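Deoxyribose-phosphate aldolase (Toxoplasma gondii, PDB 4EIV) belongs to the deoxyribose-phosphate aldolase family, folds as a parallel beta/alpha barrel and is assembled here as a dimer. Local coordinates at residues 196-207 / 249-257; 234-243 / 267-278. All coordinates share one frame; numbering follows the deposited sequence. Where two conformers were deposited one is given.

Contact 1: residues 196-207 / 249-257; sequences MFTVHLISIALR and FLMQMIFEN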
loop_
_atom_site.group_PDB
_atom_site.type_symbol
_atom_site.label_atom_id
_atom_site.label_comp_id
_atom_site.label_asym_id
_atom_site.label_seq_id
_atom_site.Cartn_x
_atom_site.Cartn_y
_atom_site.Cartn_z
ATOM N N MET A 196 21.939 1.869 -1.775
ATOM C CA MET A 196 21.217 2.499 -2.873
ATOM C C MET A 196 21.722 1.915 -4.207
ATOM O O MET A 196 20.946 1.579 -5.104
ATOM C CB MET A 196 21.430 4.007 -2.777
ATOM C CG MET A 196 20.749 4.838 -3.817
ATOM S SD MET A 196 21.049 6.578 -3.455
ATOM C CE MET A 196 20.338 7.302 -4.941
ATOM N N PHE A 197 23.034 1.759 -4.315
ATOM C CA PHE A 197 23.669 1.223 -5.520
ATOM C C PHE A 197 23.173 -0.167 -5.845
ATOM O O PHE A 197 22.749 -0.409 -6.965
ATOM C CB PHE A 197 25.205 1.247 -5.330
ATOM C CG PHE A 197 25.979 0.578 -6.429
ATOM C CD1 PHE A 197 26.146 1.185 -7.648
ATOM C CD2 PHE A 197 26.538 -0.667 -6.226
ATOM C CE1 PHE A 197 26.870 0.562 -8.666
ATOM C CE2 PHE A 197 27.273 -1.288 -7.225
ATOM C CZ PHE A 197 27.420 -0.677 -8.442
ATOM N N THR A 198 23.208 -1.078 -4.876
ATOM C CA THR A 198 22.766 -2.441 -5.189
ATOM C C THR A 198 21.272 -2.526 -5.438
ATOM O O THR A 198 20.824 -3.325 -6.268
ATOM C CB THR A 198 23.222 -3.475 -4.133
ATOM O OG1 THR A 198 22.602 -3.255 -2.857
ATOM C CG2 THR A 198 24.718 -3.483 -3.999
ATOM N N VAL A 199 20.472 -1.753 -4.712
ATOM C CA VAL A 199 19.027 -1.778 -4.961
ATOM C C VAL A 199 18.728 -1.265 -6.382
ATOM O O VAL A 199 17.824 -1.770 -7.050
ATOM C CB VAL A 199 18.251 -0.986 -3.869
ATOM C CG1 VAL A 199 16.773 -0.763 -4.270
ATOM C CG2 VAL A 199 18.356 -1.703 -2.537
ATOM N N HIS A 200 19.455 -0.251 -6.832
ATOM C CA HIS A 200 19.275 0.256 -8.189
ATOM C C HIS A 200 19.578 -0.822 -9.248
ATOM O O HIS A 200 18.786 -1.051 -10.168
ATOM C CB HIS A 200 20.153 1.511 -8.374
ATOM C CG HIS A 200 20.078 2.111 -9.738
ATOM N ND1 HIS A 200 21.160 2.182 -10.583
ATOM C CD2 HIS A 200 19.030 2.620 -10.422
ATOM C CE1 HIS A 200 20.792 2.753 -11.714
ATOM N NE2 HIS A 200 19.504 3.031 -11.644
ATOM N N LEU A 201 20.691 -1.535 -9.079
ATOM C CA LEU A 201 21.047 -2.594 -10.012
ATOM C C LEU A 201 20.048 -3.729 -10.046
ATOM O O LEU A 201 19.702 -4.240 -11.107
ATOM C CB LEU A 201 22.457 -3.127 -9.717
ATOM C CG LEU A 201 23.613 -2.174 -9.977
ATOM C CD1 LEU A 201 24.913 -2.934 -9.771
ATOM C CD2 LEU A 201 23.535 -1.600 -11.391
ATOM N N ILE A 202 19.605 -4.141 -8.861
ATOM C CA ILE A 202 18.623 -5.196 -8.772
ATOM C C ILE A 202 17.303 -4.770 -9.437
ATOM O O ILE A 202 16.662 -5.558 -10.140
ATOM C CB ILE A 202 18.440 -5.635 -7.303
ATOM C CG1 ILE A 202 19.719 -6.343 -6.849
ATOM C CG2 ILE A 202 17.243 -6.580 -7.166
ATOM C CD1 ILE A 202 19.812 -6.605 -5.349
ATOM N N SER A 203 16.893 -3.529 -9.207
ATOM C CA SER A 203 15.681 -2.994 -9.807
ATOM C C SER A 203 15.748 -2.994 -11.318
ATOM O O SER A 203 14.779 -3.372 -11.970
ATOM C CB SER A 203 15.412 -1.585 -9.292
ATOM O OG SER A 203 15.124 -1.594 -7.900
ATOM N N ILE A 204 16.892 -2.610 -11.878
ATOM C CA ILE A 204 17.058 -2.628 -13.335
ATOM C C ILE A 204 16.943 -4.057 -13.857
ATOM O O ILE A 204 16.259 -4.332 -14.853
ATOM C CB ILE A 204 18.419 -2.075 -13.746
ATOM C CG1 ILE A 204 18.475 -0.578 -13.458
ATOM C CG2 ILE A 204 18.686 -2.320 -15.236
ATOM C CD1 ILE A 204 19.880 -0.022 -13.588
ATOM N N ALA A 205 17.623 -4.986 -13.191
ATOM C CA ALA A 205 17.586 -6.381 -13.606
ATOM C C ALA A 205 16.168 -6.929 -13.635
ATOM O O ALA A 205 15.751 -7.603 -14.590
ATOM C CB ALA A 205 18.465 -7.238 -12.697
ATOM N N LEU A 206 15.414 -6.654 -12.583
ATOM C CA LEU A 206 14.044 -7.130 -12.522
ATOM C C LEU A 206 13.164 -6.472 -13.590
ATOM O O LEU A 206 12.358 -7.149 -14.225
ATOM C CB LEU A 206 13.480 -6.903 -11.137
ATOM C CG LEU A 206 12.056 -7.377 -10.929
ATOM C CD1 LEU A 206 11.864 -8.821 -11.355
ATOM C CD2 LEU A 206 11.699 -7.174 -9.482
ATOM N N ARG A 207 13.326 -5.166 -13.802
ATOM C CA ARG A 207 12.552 -4.433 -14.812
ATOM C C ARG A 207 12.776 -5.047 -16.184
ATOM O O ARG A 207 11.826 -5.323 -16.917
ATOM C CB ARG A 207 12.966 -2.952 -14.825
ATOM C CG ARG A 207 12.150 -2.079 -15.796
ATOM C CD ARG A 207 12.438 -0.575 -15.651
ATOM N NE ARG A 207 12.423 -0.176 -14.238
ATOM C CZ ARG A 207 13.483 0.178 -13.502
ATOM N NH1 ARG A 207 14.703 0.289 -14.025
ATOM N NH2 ARG A 207 13.317 0.473 -12.214
ATOM N N PHE A 249 15.161 3.870 1.613
ATOM C CA PHE A 249 14.830 2.827 0.655
ATOM C C PHE A 249 13.380 2.881 0.165
ATOM O O PHE A 249 13.109 2.512 -0.972
ATOM C CB PHE A 249 15.193 1.437 1.196
ATOM C CG PHE A 249 16.678 1.186 1.283
ATOM C CD1 PHE A 249 17.449 1.112 0.127
ATOM C CD2 PHE A 249 17.303 0.984 2.505
ATOM C CE1 PHE A 249 18.800 0.863 0.189
ATOM C CE2 PHE A 249 18.662 0.717 2.577
ATOM C CZ PHE A 249 19.426 0.676 1.426
ATOM N N LEU A 250 12.430 3.289 1.023
ATOM C CA LEU A 250 11.038 3.417 0.568
ATOM C C LEU A 250 10.932 4.439 -0.550
ATOM O O LEU A 250 10.235 4.214 -1.527
ATOM C CB LEU A 250 10.113 3.826 1.711
ATOM C CG LEU A 250 9.935 2.809 2.837
ATOM C CD1 LEU A 250 9.148 3.420 4.010
ATOM C CD2 LEU A 250 9.253 1.575 2.318
ATOM N N MET A 251 11.580 5.587 -0.373
ATOM C CA MET A 251 11.569 6.623 -1.398
ATOM C C MET A 251 12.251 6.173 -2.674
ATOM O O MET A 251 11.760 6.454 -3.779
ATOM C CB MET A 251 12.213 7.905 -0.875
ATOM C CG MET A 251 11.419 8.546 0.243
ATOM S SD MET A 251 9.744 9.044 -0.222
ATOM C CE MET A 251 10.042 10.593 -1.087
ATOM N N GLN A 252 13.380 5.474 -2.541
ATOM C CA GLN A 252 14.062 4.923 -3.709
ATOM C C GLN A 252 13.154 3.956 -4.476
ATOM O O GLN A 252 13.062 4.030 -5.693
ATOM C CB GLN A 252 15.352 4.200 -3.302
ATOM C CG GLN A 252 16.094 3.602 -4.482
ATOM C CD GLN A 252 17.417 2.946 -4.139
ATOM O OE1 GLN A 252 17.719 2.691 -2.980
ATOM N NE2 GLN A 252 18.221 2.676 -5.165
ATOM N N MET A 253 12.477 3.069 -3.751
ATOM C CA MET A 253 11.575 2.123 -4.392
ATOM C C MET A 253 10.442 2.839 -5.138
ATOM O O MET A 253 10.131 2.488 -6.265
ATOM C CB MET A 253 10.965 1.190 -3.359
ATOM C CG MET A 253 11.884 0.113 -2.871
ATOM S SD MET A 253 12.223 -1.151 -4.135
ATOM C CE MET A 253 10.698 -1.960 -4.417
ATOM N N ILE A 254 9.814 3.838 -4.507
ATOM C CA ILE A 254 8.718 4.553 -5.193
ATOM C C ILE A 254 9.209 5.243 -6.463
ATOM O O ILE A 254 8.594 5.137 -7.535
ATOM C CB ILE A 254 8.036 5.580 -4.293
ATOM C CG1 ILE A 254 7.338 4.889 -3.128
ATOM C CG2 ILE A 254 7.056 6.439 -5.102
ATOM C CD1 ILE A 254 6.924 5.832 -2.006
ATOM N N PHE A 255 10.346 5.930 -6.355
ATOM C CA PHE A 255 10.884 6.679 -7.482
ATOM C C PHE A 255 11.296 5.752 -8.626
ATOM O O PHE A 255 10.973 6.015 -9.782
ATOM C CB PHE A 255 12.056 7.561 -7.029
ATOM C CG PHE A 255 12.540 8.501 -8.088
ATOM C CD1 PHE A 255 11.789 9.617 -8.431
ATOM C CD2 PHE A 255 13.729 8.261 -8.761
ATOM C CE1 PHE A 255 12.224 10.492 -9.419
ATOM C CE2 PHE A 255 14.174 9.137 -9.761
ATOM C CZ PHE A 255 13.416 10.248 -10.081
ATOM N N GLU A 256 12.023 4.681 -8.309
ATOM C CA GLU A 256 12.524 3.797 -9.360
ATOM C C GLU A 256 11.526 2.764 -9.853
ATOM O O GLU A 256 11.490 2.479 -11.042
ATOM C CB GLU A 256 13.785 3.068 -8.915
ATOM C CG GLU A 256 14.917 4.000 -8.511
ATOM C CD GLU A 256 16.255 3.285 -8.478
ATOM O OE1 GLU A 256 16.424 2.320 -9.255
ATOM O OE2 GLU A 256 17.141 3.713 -7.709
ATOM N N ASN A 257 10.730 2.215 -8.941
ATOM C CA ASN A 257 9.823 1.115 -9.275
ATOM C C ASN A 257 8.345 1.426 -9.194
ATOM O O ASN A 257 7.531 0.572 -9.525
ATOM C CB ASN A 257 10.179 -0.063 -8.368
ATOM C CG ASN A 257 11.612 -0.516 -8.574
ATOM O OD1 ASN A 257 12.047 -0.653 -9.728
ATOM N ND2 ASN A 257 12.358 -0.733 -7.479
HETATM O O HOH W 1 12.269 -3.207 -10.858
HETATM O O HOH W 2 10.630 -0.381 -12.305
#
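At the start of the helix 196-207, the carbonyl of Met196 takes a nearly straight hydrogen bond from the amide of Gln252, NE2 to O 2.9 Å at 167°. The same oxygen accepts the helical bond of His200 N, so two donors grip it. Gln252 gets there as a fully extended chain, CG anti to its backbone N (chi1 180°), and Met196 CG rests 3.6 Å from Gln252 NE2. One turn on, Val199 divides its two methyls: CG1 lies against Gln252 CD at 3.8 Å, while CG2 meets Phe249 CE1; both side chains, Val199 and Phe249, also touch Ile236 of the barrel wall. The two helices are neighbours in the outer layer of a TIM barrel, flanking strand 233-237, and run in roughly the same direction, their axes 31° apart. Past His200, Glu256 OE2 accepts the second N-H of Gln252, which fixes the rotation of that amide. Ser203 OG receives Asn257 ND2 at 2.9 Å, almost linear and in the amide plane, and itself donates to Val199 O, a carbonyl that Ser203 N reaches from the opposite face. A water bridges Ser203 O and Asn257 OD1. Arg207, its chain bent at chi3 (-47°), turns its guanidinium back over Ser203 O and sends NH2 to Asn257 OD1 in a weak bond of 3.0 Å; a second water joins Arg207 NE to that amide oxygen.

Contact 2: residues 234-243 / 267-278; sequences IKIEVGDVHM and FRVGGGFNLLKE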
loop_
_atom_site.group_PDB
_atom_site.type_symbol
_atom_site.label_atom_id
_atom_site.label_comp_id
_atom_site.label_asym_id
_atom_site.label_seq_id
_atom_site.Cartn_x
_atom_site.Cartn_y
_atom_site.Cartn_z
ATOM N N ILE A 234 11.227 -7.833 -4.579
ATOM C CA ILE A 234 12.550 -7.438 -4.091
ATOM C C ILE A 234 12.495 -7.319 -2.575
ATOM O O ILE A 234 11.555 -6.753 -2.013
ATOM C CB ILE A 234 13.074 -6.113 -4.697
ATOM C CG1 ILE A 234 14.530 -5.878 -4.295
ATOM C CG2 ILE A 234 12.263 -4.945 -4.218
ATOM C CD1 ILE A 234 15.130 -4.656 -4.929
ATOM N N LYS A 235 13.498 -7.904 -1.933
ATOM C CA LYS A 235 13.699 -7.808 -0.487
ATOM C C LYS A 235 14.989 -7.045 -0.218
ATOM O O LYS A 235 16.072 -7.475 -0.658
ATOM C CB LYS A 235 13.750 -9.181 0.183
ATOM C CG LYS A 235 14.097 -9.148 1.650
ATOM C CD LYS A 235 13.865 -10.442 2.372
ATOM C CE LYS A 235 14.385 -10.396 3.794
ATOM N NZ LYS A 235 14.069 -11.648 4.550
ATOM N N ILE A 236 14.867 -5.918 0.475
ATOM C CA ILE A 236 15.979 -5.060 0.836
ATOM C C ILE A 236 16.369 -5.436 2.258
ATOM O O ILE A 236 15.599 -5.230 3.202
ATOM C CB ILE A 236 15.599 -3.582 0.713
ATOM C CG1 ILE A 236 15.157 -3.248 -0.721
ATOM C CG2 ILE A 236 16.752 -2.699 1.103
ATOM C CD1 ILE A 236 14.753 -1.810 -0.973
ATOM N N GLU A 237 17.517 -6.099 2.375
ATOM C CA GLU A 237 18.054 -6.544 3.673
ATOM C C GLU A 237 19.037 -5.479 4.142
ATOM O O GLU A 237 20.020 -5.191 3.456
ATOM C CB GLU A 237 18.688 -7.930 3.543
ATOM C CG GLU A 237 19.113 -8.590 4.863
ATOM C CD GLU A 237 20.384 -8.025 5.450
ATOM O OE1 GLU A 237 20.360 -7.763 6.663
ATOM O OE2 GLU A 237 21.384 -7.853 4.701
ATOM N N VAL A 238 18.724 -4.841 5.270
ATOM C CA VAL A 238 19.420 -3.641 5.714
ATOM C C VAL A 238 20.340 -3.826 6.881
ATOM O O VAL A 238 20.889 -2.847 7.396
ATOM C CB VAL A 238 18.414 -2.501 6.022
ATOM C CG1 VAL A 238 17.541 -2.212 4.792
ATOM C CG2 VAL A 238 17.554 -2.824 7.222
ATOM N N GLY A 239 20.530 -5.047 7.331
ATOM C CA GLY A 239 21.462 -5.272 8.413
ATOM C C GLY A 239 20.945 -4.693 9.706
ATOM O O GLY A 239 19.780 -4.908 10.073
ATOM N N ASP A 240 21.805 -3.905 10.364
ATOM C CA ASP A 240 21.497 -3.324 11.666
ATOM C C ASP A 240 21.338 -1.805 11.658
ATOM O O ASP A 240 21.486 -1.145 12.694
ATOM C CB ASP A 240 22.543 -3.791 12.687
ATOM C CG ASP A 240 22.476 -5.298 12.922
ATOM O OD1 ASP A 240 23.476 -5.994 12.611
ATOM O OD2 ASP A 240 21.391 -5.781 13.353
ATOM N N VAL A 241 21.017 -1.240 10.499
ATOM C CA VAL A 241 20.765 0.201 10.410
ATOM C C VAL A 241 19.480 0.602 11.140
ATOM O O VAL A 241 18.640 -0.242 11.481
ATOM C CB VAL A 241 20.687 0.704 8.955
ATOM C CG1 VAL A 241 22.034 0.439 8.237
ATOM C CG2 VAL A 241 19.526 0.085 8.243
ATOM N N HIS A 242 19.340 1.905 11.360
ATOM C CA HIS A 242 18.169 2.473 12.035
ATOM C C HIS A 242 17.011 2.792 11.083
ATOM O O HIS A 242 17.122 2.681 9.856
ATOM C CB HIS A 242 18.579 3.737 12.790
ATOM C CG HIS A 242 19.635 3.504 13.816
ATOM N ND1 HIS A 242 19.374 2.855 14.999
ATOM C CD2 HIS A 242 20.942 3.861 13.861
ATOM C CE1 HIS A 242 20.481 2.789 15.718
ATOM N NE2 HIS A 242 21.447 3.395 15.050
ATOM N N MET A 243 15.884 3.187 11.669
ATOM C CA MET A 243 14.695 3.494 10.886
ATOM C C MET A 243 14.909 4.567 9.813
ATOM O O MET A 243 14.389 4.428 8.711
ATOM C CB MET A 243 13.519 3.871 11.798
ATOM C CG MET A 243 12.219 4.134 11.042
ATOM S SD MET A 243 10.772 4.396 12.089
ATOM C CE MET A 243 11.232 5.900 12.914
ATOM N N PHE A 267 7.381 -6.875 -1.941
ATOM C CA PHE A 267 8.376 -6.066 -1.263
ATOM C C PHE A 267 8.512 -6.502 0.166
ATOM O O PHE A 267 7.508 -6.724 0.840
ATOM C CB PHE A 267 7.973 -4.607 -1.319
ATOM C CG PHE A 267 8.980 -3.712 -0.716
ATOM C CD1 PHE A 267 10.260 -3.647 -1.242
ATOM C CD2 PHE A 267 8.666 -2.922 0.370
ATOM C CE1 PHE A 267 11.207 -2.814 -0.672
ATOM C CE2 PHE A 267 9.607 -2.085 0.945
ATOM C CZ PHE A 267 10.891 -2.035 0.407
ATOM N N ARG A 268 9.765 -6.626 0.627
ATOM C CA ARG A 268 10.037 -6.969 2.006
ATOM C C ARG A 268 11.272 -6.187 2.442
ATOM O O ARG A 268 12.143 -5.851 1.613
ATOM C CB ARG A 268 10.309 -8.468 2.224
ATOM C CG ARG A 268 9.264 -9.407 1.736
ATOM C CD ARG A 268 7.976 -9.401 2.584
ATOM N NE ARG A 268 6.930 -9.972 1.762
ATOM C CZ ARG A 268 6.776 -11.262 1.499
ATOM N NH1 ARG A 268 7.532 -12.179 2.076
ATOM N NH2 ARG A 268 5.838 -11.644 0.657
ATOM N N VAL A 269 11.355 -5.926 3.736
ATOM C CA VAL A 269 12.517 -5.344 4.340
ATOM C C VAL A 269 13.002 -6.338 5.379
ATOM O O VAL A 269 12.258 -6.724 6.288
ATOM C CB VAL A 269 12.221 -3.999 4.988
ATOM C CG1 VAL A 269 13.408 -3.487 5.777
ATOM C CG2 VAL A 269 11.816 -3.006 3.922
ATOM N N GLY A 270 14.240 -6.793 5.233
ATOM C CA GLY A 270 14.866 -7.670 6.224
ATOM C C GLY A 270 15.765 -6.862 7.134
ATOM O O GLY A 270 16.564 -6.072 6.675
ATOM N N GLY A 271 15.623 -7.063 8.434
ATOM C CA GLY A 271 16.464 -6.347 9.361
ATOM C C GLY A 271 16.567 -7.032 10.704
ATOM O O GLY A 271 15.984 -8.092 10.908
ATOM N N GLY A 272 17.315 -6.411 11.601
ATOM C CA GLY A 272 17.568 -6.980 12.910
ATOM C C GLY A 272 16.525 -6.691 13.959
ATOM O O GLY A 272 15.604 -5.892 13.763
ATOM N N PHE A 273 16.713 -7.346 15.090
ATOM C CA PHE A 273 15.831 -7.233 16.238
ATOM C C PHE A 273 15.773 -5.816 16.785
ATOM O O PHE A 273 14.693 -5.340 17.126
ATOM C CB PHE A 273 16.300 -8.255 17.291
ATOM C CG PHE A 273 15.387 -8.426 18.476
ATOM C CD1 PHE A 273 14.005 -8.311 18.370
ATOM C CD2 PHE A 273 15.922 -8.845 19.684
ATOM C CE1 PHE A 273 13.190 -8.513 19.475
ATOM C CE2 PHE A 273 15.112 -9.055 20.783
ATOM C CZ PHE A 273 13.737 -8.891 20.670
ATOM N N ASN A 274 16.920 -5.144 16.899
ATOM C CA ASN A 274 16.920 -3.765 17.388
ATOM C C ASN A 274 16.106 -2.836 16.470
ATOM O O ASN A 274 15.340 -1.999 16.965
ATOM C CB ASN A 274 18.339 -3.250 17.622
ATOM C CG ASN A 274 19.021 -3.932 18.800
ATOM O OD1 ASN A 274 18.364 -4.381 19.747
ATOM N ND2 ASN A 274 20.349 -3.988 18.759
ATOM N N LEU A 275 16.205 -3.036 15.153
ATOM C CA LEU A 275 15.402 -2.226 14.224
ATOM C C LEU A 275 13.914 -2.521 14.421
ATOM O O LEU A 275 13.092 -1.611 14.447
ATOM C CB LEU A 275 15.847 -2.416 12.772
ATOM C CG LEU A 275 15.026 -1.725 11.668
ATOM C CD1 LEU A 275 14.949 -0.206 11.892
ATOM C CD2 LEU A 275 15.681 -2.004 10.333
ATOM N N LEU A 276 13.559 -3.799 14.525
ATOM C CA LEU A 276 12.172 -4.177 14.785
ATOM C C LEU A 276 11.629 -3.471 16.023
ATOM O O LEU A 276 10.526 -2.912 16.006
ATOM C CB LEU A 276 12.043 -5.697 14.936
ATOM C CG LEU A 276 10.668 -6.201 15.371
ATOM C CD1 LEU A 276 9.570 -5.700 14.406
ATOM C CD2 LEU A 276 10.674 -7.714 15.519
ATOM N N LYS A 277 12.407 -3.475 17.105
ATOM C CA LYS A 277 11.980 -2.805 18.321
ATOM C C LYS A 277 11.852 -1.284 18.136
ATOM O O LYS A 277 10.921 -0.699 18.652
ATOM C CB LYS A 277 12.892 -3.166 19.495
ATOM C CG LYS A 277 12.713 -4.642 19.946
ATOM C CD LYS A 277 13.575 -5.061 21.136
ATOM C CE LYS A 277 15.034 -5.239 20.750
ATOM N NZ LYS A 277 15.832 -5.741 21.900
ATOM N N GLU A 278 12.745 -0.671 17.362
ATOM C CA GLU A 278 12.646 0.757 17.075
ATOM C C GLU A 278 11.335 1.048 16.339
ATOM O O GLU A 278 10.611 1.989 16.664
ATOM C CB GLU A 278 13.826 1.243 16.221
ATOM C CG GLU A 278 13.770 2.769 15.977
ATOM C CD GLU A 278 14.856 3.312 15.061
ATOM O OE1 GLU A 278 15.589 2.536 14.426
ATOM O OE2 GLU A 278 14.990 4.550 15.013
HETATM O O HOH W 3 18.802 -3.960 14.073
HETATM O O HOH W 4 21.175 -4.450 15.722
HETATM O O HOH W 5 17.256 0.440 15.352
#
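Lys235 crosses Arg268 at a slant and passes on over Gly270, on the face of the sheet that looks into the barrel. Its CB is 4.0 Å from Arg268 O; CG, placed anti to the backbone N (chi1 174°), comes within 3.9 Å of Arg268 CB, and CD stays near that same carbon. CE passes 3.7 Å from Gly270 CA, close over a residue with no side chain, before NZ forms salt bridges with Glu31 and Glu118. Strands 234-237 and 267-271, which carry these residues, pair in parallel as the seventh and eighth strands of the TIM barrel, with helix 243-257 as the crossover of their beta-alpha-beta unit. Four backbone hydrogen bonds zip them together, ending with Val238 N to Gly270 O at 2.9 Å. On the other face, Ile234 CG2 and Ile236 CD1 both touch the edge of the Phe267 ring, Ile236 CD1 at 3.7 Å from CE1. Beyond the strands, Leu275 CD2 meets Val238 CG2, and Gly272 N makes a weak bond to Gly239 O. Glu278 OE1 accepts Met243 N at 2.8 Å, from above the carboxylate plane, at the start of helix 243-257, and a water links OE1 to His242 ND1.

Contact 1 lies in the outer helical layer and is only partly buried, whereas contact 2 is mostly buried and joins two strands of the barrel wall, with the loop and helix start that follow them. They share a run of the chain: strand 233-237 follows helix 196-210 and leads into helix 243-257. The two meet where Met253 CE packs on both Ile234 and Phe267, Ile202 reaches Ile234, and Phe249 touches Val238. Side-chain amides, a serine hydroxyl and waters join the helices of contact 1. In contact 2, main-chain bonds hold the strands, apolar side chains pack toward the helices, and the charged side chains of the strands, Lys235, Glu237 and Arg268, turn into the barrel.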